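Local atomic coordinates of ribokinase (Thermotoga maritima, PDB entry 1VM7), a protein that probably phosphorylates D-ribose at O-5 with ATP and magnesium, giving D-ribose 5-phosphate, as a homodimeric kinase of the PfkB family. Residues N125-I133 against E149-C158; V259-A267 against A277-A285. All coordinates share one frame; numbering follows the deposited sequence.

Interaction 1: N125-I133 against E149-C158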
loop_
_atom_site.group_PDB
_atom_site.type_symbol
_atom_site.label_atom_id
_atom_site.label_comp_id
_atom_site.label_asym_id
_atom_site.label_seq_id
_atom_site.Cartn_x
_atom_site.Cartn_y
_atom_site.Cartn_z
ATOM N N ASN A 125 -6.204 11.110 9.447
ATOM C CA ASN A 125 -5.551 11.705 10.624
ATOM C C ASN A 125 -5.364 13.222 10.520
ATOM O O ASN A 125 -5.443 13.924 11.508
ATOM C CB ASN A 125 -4.215 11.025 10.919
ATOM C CG ASN A 125 -4.383 9.572 11.329
ATOM O OD1 ASN A 125 -5.047 9.265 12.311
ATOM N ND2 ASN A 125 -3.799 8.683 10.563
ATOM N N ALA A 126 -5.170 13.712 9.298
ATOM C CA ALA A 126 -4.965 15.125 9.045
ATOM C C ALA A 126 -6.255 15.935 9.200
ATOM O O ALA A 126 -6.221 17.158 9.226
ATOM C CB ALA A 126 -4.370 15.310 7.639
ATOM N N GLU A 127 -7.390 15.252 9.286
ATOM C CA GLU A 127 -8.658 15.907 9.422
ATOM C C GLU A 127 -9.066 16.118 10.860
ATOM O O GLU A 127 -10.086 16.736 11.112
ATOM C CB GLU A 127 -9.714 15.095 8.694
ATOM C CG GLU A 127 -9.444 14.940 7.220
ATOM C CD GLU A 127 -9.367 16.271 6.473
ATOM O OE1 GLU A 127 -10.392 17.011 6.371
ATOM O OE2 GLU A 127 -8.267 16.563 5.949
ATOM N N LEU A 128 -8.274 15.626 11.798
ATOM C CA LEU A 128 -8.585 15.726 13.204
ATOM C C LEU A 128 -8.146 17.092 13.702
ATOM O O LEU A 128 -7.069 17.260 14.301
ATOM C CB LEU A 128 -7.925 14.603 13.973
ATOM C CG LEU A 128 -8.198 14.556 15.480
ATOM C CD1 LEU A 128 -9.602 15.079 15.888
ATOM C CD2 LEU A 128 -7.954 13.155 15.998
ATOM N N LYS A 129 -9.035 18.046 13.457
ATOM C CA LYS A 129 -8.832 19.451 13.773
ATOM C C LYS A 129 -9.627 19.825 15.014
ATOM O O LYS A 129 -10.523 19.079 15.480
ATOM C CB LYS A 129 -9.268 20.316 12.585
ATOM C CG LYS A 129 -8.389 20.116 11.316
ATOM C CD LYS A 129 -9.155 20.503 10.056
ATOM C CE LYS A 129 -8.416 20.112 8.785
ATOM N NZ LYS A 129 -7.107 20.791 8.720
ATOM N N LYS A 130 -9.304 21.003 15.530
ATOM C CA LYS A 130 -9.809 21.430 16.829
ATOM C C LYS A 130 -11.330 21.558 16.826
ATOM O O LYS A 130 -11.953 21.277 17.843
ATOM C CB LYS A 130 -9.037 22.672 17.314
ATOM C CG LYS A 130 -9.160 23.919 16.447
ATOM C CD LYS A 130 -8.008 24.897 16.707
ATOM C CE LYS A 130 -8.436 26.322 16.447
ATOM N NZ LYS A 130 -9.160 26.471 15.142
ATOM N N GLU A 131 -11.900 21.859 15.658
ATOM C CA GLU A 131 -13.339 21.970 15.452
ATOM C C GLU A 131 -14.109 20.652 15.582
ATOM O O GLU A 131 -15.326 20.660 15.744
ATOM C CB GLU A 131 -13.574 22.583 14.084
ATOM C CG GLU A 131 -13.098 24.039 13.991
ATOM C CD GLU A 131 -11.616 24.170 13.688
ATOM O OE1 GLU A 131 -10.991 23.150 13.285
ATOM O OE2 GLU A 131 -11.078 25.290 13.847
ATOM N N LEU A 132 -13.414 19.527 15.492
ATOM C CA LEU A 132 -14.037 18.212 15.620
ATOM C C LEU A 132 -14.053 17.673 17.058
ATOM O O LEU A 132 -14.718 16.695 17.332
ATOM C CB LEU A 132 -13.283 17.207 14.740
ATOM C CG LEU A 132 -13.345 17.414 13.232
ATOM C CD1 LEU A 132 -12.819 16.165 12.546
ATOM C CD2 LEU A 132 -14.772 17.683 12.791
ATOM N N ILE A 133 -13.313 18.309 17.960
ATOM C CA ILE A 133 -13.205 17.847 19.334
ATOM C C ILE A 133 -14.489 18.174 20.085
ATOM O O ILE A 133 -14.882 19.337 20.199
ATOM C CB ILE A 133 -12.019 18.514 20.114
ATOM C CG1 ILE A 133 -10.657 18.278 19.432
ATOM C CG2 ILE A 133 -11.970 18.000 21.556
ATOM C CD1 ILE A 133 -10.320 16.810 19.199
ATOM N N GLU A 149 0.944 12.695 15.978
ATOM C CA GLU A 149 0.565 12.144 14.669
ATOM C C GLU A 149 -0.800 12.664 14.127
ATOM O O GLU A 149 -1.464 12.018 13.320
ATOM C CB GLU A 149 0.560 10.641 14.774
ATOM C CG GLU A 149 1.960 10.017 14.758
ATOM C CD GLU A 149 1.897 8.492 14.685
ATOM O OE1 GLU A 149 0.875 7.933 15.113
ATOM O OE2 GLU A 149 2.856 7.856 14.188
ATOM N N ILE A 150 -1.222 13.814 14.626
ATOM C CA ILE A 150 -2.373 14.527 14.120
ATOM C C ILE A 150 -1.924 15.980 14.059
ATOM O O ILE A 150 -0.797 16.314 14.481
ATOM C CB ILE A 150 -3.630 14.305 15.021
ATOM C CG1 ILE A 150 -3.373 14.763 16.459
ATOM C CG2 ILE A 150 -3.998 12.847 14.995
ATOM C CD1 ILE A 150 -4.581 14.715 17.341
ATOM N N PRO A 151 -2.759 16.852 13.499
ATOM C CA PRO A 151 -2.319 18.239 13.394
ATOM C C PRO A 151 -1.956 18.789 14.758
ATOM O O PRO A 151 -2.699 18.573 15.720
ATOM C CB PRO A 151 -3.574 18.940 12.843
ATOM C CG PRO A 151 -4.257 17.907 12.083
ATOM C CD PRO A 151 -4.113 16.692 12.925
ATOM N N PHE A 152 -0.804 19.445 14.856
ATOM C CA PHE A 152 -0.308 19.832 16.154
ATOM C C PHE A 152 -1.306 20.756 16.852
ATOM O O PHE A 152 -1.503 20.692 18.060
ATOM C CB PHE A 152 1.043 20.526 16.043
ATOM C CG PHE A 152 1.614 20.841 17.367
ATOM C CD1 PHE A 152 2.019 19.805 18.200
ATOM C CD2 PHE A 152 1.639 22.149 17.834
ATOM C CE1 PHE A 152 2.522 20.067 19.454
ATOM C CE2 PHE A 152 2.137 22.426 19.100
ATOM C CZ PHE A 152 2.578 21.383 19.912
ATOM N N GLU A 153 -1.954 21.609 16.079
ATOM C CA GLU A 153 -2.905 22.565 16.643
ATOM C C GLU A 153 -3.985 21.893 17.468
ATOM O O GLU A 153 -4.535 22.497 18.404
ATOM C CB GLU A 153 -3.613 23.386 15.555
ATOM C CG GLU A 153 -4.534 22.536 14.646
ATOM C CD GLU A 153 -5.720 23.306 14.110
ATOM O OE1 GLU A 153 -5.548 24.504 13.825
ATOM O OE2 GLU A 153 -6.820 22.703 13.978
ATOM N N THR A 154 -4.326 20.663 17.088
ATOM C CA THR A 154 -5.354 19.927 17.792
ATOM C C THR A 154 -4.774 19.391 19.077
ATOM O O THR A 154 -5.339 19.576 20.147
ATOM C CB THR A 154 -5.923 18.783 16.949
ATOM O OG1 THR A 154 -6.601 19.338 15.829
ATOM C CG2 THR A 154 -6.930 17.945 17.755
ATOM N N THR A 155 -3.629 18.737 18.959
ATOM C CA THR A 155 -2.897 18.258 20.112
ATOM C C THR A 155 -2.701 19.405 21.091
ATOM O O THR A 155 -3.020 19.283 22.264
ATOM C CB THR A 155 -1.535 17.674 19.676
ATOM O OG1 THR A 155 -1.773 16.523 18.880
ATOM C CG2 THR A 155 -0.655 17.283 20.874
ATOM N N LEU A 156 -2.197 20.523 20.599
ATOM C CA LEU A 156 -1.931 21.655 21.449
ATOM C C LEU A 156 -3.204 22.168 22.151
ATOM O O LEU A 156 -3.210 22.444 23.352
ATOM C CB LEU A 156 -1.299 22.773 20.624
ATOM C CG LEU A 156 -1.079 24.106 21.323
ATOM C CD1 LEU A 156 -0.288 23.938 22.625
ATOM C CD2 LEU A 156 -0.369 25.044 20.354
ATOM N N GLU A 157 -4.277 22.305 21.387
ATOM C CA GLU A 157 -5.505 22.842 21.929
ATOM C C GLU A 157 -6.048 21.926 23.016
ATOM O O GLU A 157 -6.526 22.415 24.026
ATOM C CB GLU A 157 -6.541 23.068 20.817
ATOM C CG GLU A 157 -7.758 23.885 21.238
ATOM C CD GLU A 157 -7.426 25.330 21.572
ATOM O OE1 GLU A 157 -6.224 25.701 21.673
ATOM O OE2 GLU A 157 -8.384 26.109 21.738
ATOM N N CYS A 158 -5.964 20.610 22.810
ATOM C CA CYS A 158 -6.353 19.631 23.840
ATOM C C CYS A 158 -5.552 19.766 25.126
ATOM O O CYS A 158 -6.118 19.766 26.203
ATOM C CB CYS A 158 -6.180 18.209 23.313
ATOM S SG CYS A 158 -7.483 17.757 22.222
#

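Interaction 2: V259-A267 against A277-A285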
loop_
_atom_site.group_PDB
_atom_site.type_symbol
_atom_site.label_atom_id
_atom_site.label_comp_id
_atom_site.label_asym_id
_atom_site.label_seq_id
_atom_site.Cartn_x
_atom_site.Cartn_y
_atom_site.Cartn_z
ATOM N N VAL A 259 2.764 1.068 24.441
ATOM C CA VAL A 259 2.360 0.195 25.537
ATOM C C VAL A 259 2.732 0.821 26.884
ATOM O O VAL A 259 1.910 0.878 27.785
ATOM C CB VAL A 259 2.948 -1.233 25.391
ATOM C CG1 VAL A 259 2.619 -2.112 26.594
ATOM C CG2 VAL A 259 2.381 -1.894 24.167
ATOM N N PHE A 260 3.958 1.326 27.013
ATOM C CA PHE A 260 4.323 1.999 28.228
ATOM C C PHE A 260 3.333 3.109 28.562
ATOM O O PHE A 260 2.843 3.193 29.688
ATOM C CB PHE A 260 5.740 2.575 28.163
ATOM C CG PHE A 260 6.081 3.343 29.381
ATOM C CD1 PHE A 260 6.456 2.680 30.529
ATOM C CD2 PHE A 260 5.875 4.705 29.434
ATOM C CE1 PHE A 260 6.726 3.376 31.702
ATOM C CE2 PHE A 260 6.130 5.407 30.599
ATOM C CZ PHE A 260 6.569 4.737 31.741
ATOM N N ASN A 261 3.068 3.993 27.597
ATOM C CA ASN A 261 2.236 5.167 27.881
ATOM C C ASN A 261 0.824 4.769 28.337
ATOM O O ASN A 261 0.330 5.336 29.304
ATOM C CB ASN A 261 2.191 6.139 26.683
ATOM C CG ASN A 261 3.400 7.076 26.640
ATOM O OD1 ASN A 261 4.512 6.661 26.882
ATOM N ND2 ASN A 261 3.166 8.344 26.321
ATOM N N GLY A 262 0.218 3.791 27.652
ATOM C CA GLY A 262 -1.138 3.355 27.958
ATOM C C GLY A 262 -1.242 2.678 29.301
ATOM O O GLY A 262 -2.145 2.965 30.084
ATOM N N ALA A 263 -0.297 1.783 29.573
ATOM C CA ALA A 263 -0.210 1.094 30.860
ATOM C C ALA A 263 0.127 2.065 31.993
ATOM O O ALA A 263 -0.472 2.010 33.061
ATOM C CB ALA A 263 0.814 0.013 30.778
ATOM N N PHE A 264 1.078 2.970 31.757
ATOM C CA PHE A 264 1.345 4.047 32.714
ATOM C C PHE A 264 0.061 4.780 33.104
ATOM O O PHE A 264 -0.201 4.996 34.275
ATOM C CB PHE A 264 2.348 5.029 32.112
ATOM C CG PHE A 264 2.695 6.152 33.014
ATOM C CD1 PHE A 264 3.536 5.945 34.093
ATOM C CD2 PHE A 264 2.171 7.410 32.816
ATOM C CE1 PHE A 264 3.849 6.965 34.943
ATOM C CE2 PHE A 264 2.514 8.456 33.661
ATOM C CZ PHE A 264 3.328 8.221 34.725
ATOM N N ALA A 265 -0.736 5.139 32.102
ATOM C CA ALA A 265 -1.962 5.894 32.300
ATOM C C ALA A 265 -3.030 5.084 33.055
ATOM O O ALA A 265 -3.722 5.632 33.901
ATOM C CB ALA A 265 -2.467 6.360 30.959
ATOM N N VAL A 266 -3.156 3.794 32.723
ATOM C CA VAL A 266 -4.025 2.846 33.450
ATOM C C VAL A 266 -3.711 2.818 34.927
ATOM O O VAL A 266 -4.617 2.840 35.750
ATOM C CB VAL A 266 -3.903 1.385 32.875
ATOM C CG1 VAL A 266 -4.518 0.333 33.821
ATOM C CG2 VAL A 266 -4.576 1.290 31.512
ATOM N N ALA A 267 -2.422 2.760 35.253
ATOM C CA ALA A 267 -1.962 2.783 36.628
ATOM C C ALA A 267 -2.375 4.067 37.370
ATOM O O ALA A 267 -3.000 4.013 38.430
ATOM C CB ALA A 267 -0.491 2.604 36.650
ATOM N N ALA A 277 3.251 3.694 38.828
ATOM C CA ALA A 277 2.753 3.667 37.455
ATOM C C ALA A 277 3.858 3.404 36.451
ATOM O O ALA A 277 3.617 2.719 35.456
ATOM C CB ALA A 277 2.021 4.953 37.098
ATOM N N VAL A 278 5.051 3.971 36.687
ATOM C CA VAL A 278 6.227 3.684 35.835
ATOM C C VAL A 278 6.571 2.205 35.900
ATOM O O VAL A 278 6.841 1.579 34.884
ATOM C CB VAL A 278 7.534 4.465 36.205
ATOM C CG1 VAL A 278 8.762 3.844 35.501
ATOM C CG2 VAL A 278 7.449 5.925 35.813
ATOM N N ILE A 279 6.583 1.643 37.100
ATOM C CA ILE A 279 6.903 0.227 37.229
ATOM C C ILE A 279 5.904 -0.597 36.410
ATOM O O ILE A 279 6.276 -1.499 35.654
ATOM C CB ILE A 279 6.835 -0.268 38.672
ATOM C CG1 ILE A 279 7.803 0.508 39.564
ATOM C CG2 ILE A 279 7.102 -1.780 38.707
ATOM C CD1 ILE A 279 9.184 -0.085 39.662
ATOM N N PHE A 280 4.627 -0.265 36.580
ATOM C CA PHE A 280 3.560 -1.002 35.954
ATOM C C PHE A 280 3.670 -0.953 34.438
ATOM O O PHE A 280 3.581 -1.979 33.782
ATOM C CB PHE A 280 2.206 -0.471 36.414
ATOM C CG PHE A 280 1.038 -1.224 35.834
ATOM C CD1 PHE A 280 0.615 -2.417 36.404
ATOM C CD2 PHE A 280 0.373 -0.746 34.723
ATOM C CE1 PHE A 280 -0.457 -3.133 35.879
ATOM C CE2 PHE A 280 -0.710 -1.446 34.198
ATOM C CZ PHE A 280 -1.119 -2.651 34.776
ATOM N N GLY A 281 3.891 0.251 33.903
ATOM C CA GLY A 281 4.087 0.446 32.484
ATOM C C GLY A 281 5.334 -0.224 31.953
ATOM O O GLY A 281 5.365 -0.723 30.830
ATOM N N THR A 282 6.384 -0.183 32.751
ATOM C CA THR A 282 7.632 -0.873 32.430
ATOM C C THR A 282 7.372 -2.376 32.243
ATOM O O THR A 282 7.893 -3.000 31.333
ATOM C CB THR A 282 8.678 -0.612 33.537
ATOM O OG1 THR A 282 9.249 0.691 33.336
ATOM C CG2 THR A 282 9.772 -1.638 33.512
ATOM N N ALA A 283 6.567 -2.949 33.122
ATOM C CA ALA A 283 6.267 -4.364 33.059
ATOM C C ALA A 283 5.504 -4.720 31.795
ATOM O O ALA A 283 5.792 -5.716 31.137
ATOM C CB ALA A 283 5.452 -4.768 34.279
ATOM N N ALA A 284 4.519 -3.893 31.472
ATOM C CA ALA A 284 3.684 -4.051 30.287
ATOM C C ALA A 284 4.470 -3.907 28.989
ATOM O O ALA A 284 4.311 -4.731 28.078
ATOM C CB ALA A 284 2.550 -3.027 30.316
ATOM N N ALA A 285 5.310 -2.867 28.913
ATOM C CA ALA A 285 6.214 -2.683 27.785
ATOM C C ALA A 285 7.108 -3.894 27.625
ATOM O O ALA A 285 7.295 -4.385 26.523
ATOM C CB ALA A 285 7.067 -1.464 27.986
#

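Interaction 1: N125-I133 against E149-C158
Pro151 sits at the N-cap of helix 152-161, and Thr154 in the first turn of that helix binds the inverse gamma turn centred on Leu128. The contact lies at one side of the predicted ribose site. Thr154 OG1 gives its proton to Leu128 O at 2.6 Å. The hydroxyl is tilted 17° from the carbonyl plane. Its methyl lies beside the same carbonyl, and Thr154 CG2 also reaches Ile133 CD1 at 3.9 Å. A chi1 of -66° places both, with CG2 anti to the backbone N and OG1 beside it. Leu128 O also touches the proline, 3.3 Å from Pro151 CD. The same ring carbon, Pro151 CD, lies 3.4 Å from Asn125 O. Beside the turn, Leu128 CD2 packs against Ile150 CD1 at 4.0 Å. Replacing Thr154 by valine would probably leave Leu128 O without its hydroxyl donor and give the turn more freedom to shift.

Glu153 is one residue before Thr154 on the helix. Glu153 OE2 takes a weak but nearly straight bond from Lys130 N, 3.4 Å long with an angle of 166° at the hydrogen. The side chains of Lys130 and Glu153 cross at about a right angle, with Lys130 CG and CD against the carboxylate. The ammonium bends off to Glu131, and Lys130 NZ and Glu131 OE2 form a salt bridge of 2.6 Å. At the other end, Asn125 ND2 bonds to Ser23 O, and Glu149 OE1 accepts from Ser22 OG and Lys53 N. Glu149 and Lys53 are both predicted to bind substrate. Glu131 and Glu153 bring like charges near each other. The ammonium of Lys130, beside both carboxylates and paired with Glu131, would be expected to ease their repulsion.

Interaction 2: V259-A267 against A277-A285
Phe260 and Phe264 both hold CG anti to the backbone N (chi1 176° and -179°), which swings their rings toward the helix of Ala277-Ala285. Phe280 has the same torsion, and its ring reaches back to helix 259-267. The Phe260 ring is a knob in a hole made by Val278, Gly281, Thr282 and Ala285. Phe260 CD1 lies 3.4 Å from Gly281 C, and the ring edge meets Val278 O and Thr282 N near the ring plane. A beta carbon at Gly281 would run into Phe260 CD1, so the missing side chain makes room for the ring. Phe264 CB lies over one face of the Phe260 ring, near its rim. The Phe264 ring turns its edge to Val278 N, and Phe264 CE1 touches Ala277 CB at 3.5 Å. Phe280 turns its edge to Ala263 O, with Phe280 CD2 at 3.3 Å from that oxygen.

The two segments form a helical pair in the alpha/beta fold of the PfkB kinases. The pair packs on the large mixed sheet, where Phe260 and Phe264 both touch Ile224 of strand 222-226. The axes come within 7.6 Å at an angle of 141°, so they run roughly antiparallel. Small residues allow this approach. Ala263 CB meets Ala284 CB at 3.5 Å, and Ala267 CB and Ala277 CB are also 3.5 Å apart, a tight pair. Near the start of segment 259-267, Val259 CG1 sits 3.5 Å from Ala284 O.

No hydrogen bond joins residues 259-267 to 277-285. Val278 O accepts from Thr282 N and Thr282 OG1, which approach from opposite faces of the carbonyl plane. The hydroxyl bond, Thr282 OG1 to Val278 O, is 3.0 Å long. Tyr186 meets the Phe264 ring edge-to-face.

How the interactions relate
The chain first reaches interaction 1. Residues 125-133 follow strand 116-121 of the four-stranded sheet. The chain then passes through helix 135-138 and strand 143-146 and returns at 149-158. This closes a loop of 15 residues between the segments and ties the exit from the smaller sheet to a helix of the large-sheet domain. Interaction 2 comes much later. It closes a shorter loop of nine residues and joins helices 256-269 and 274-288 into a roughly antiparallel pair in the alpha/beta domain. The two loops are in series, neither nested nor crossed. The centres of interaction 1 and interaction 2 are about 25 Å apart, on opposite sides of the chain's centre.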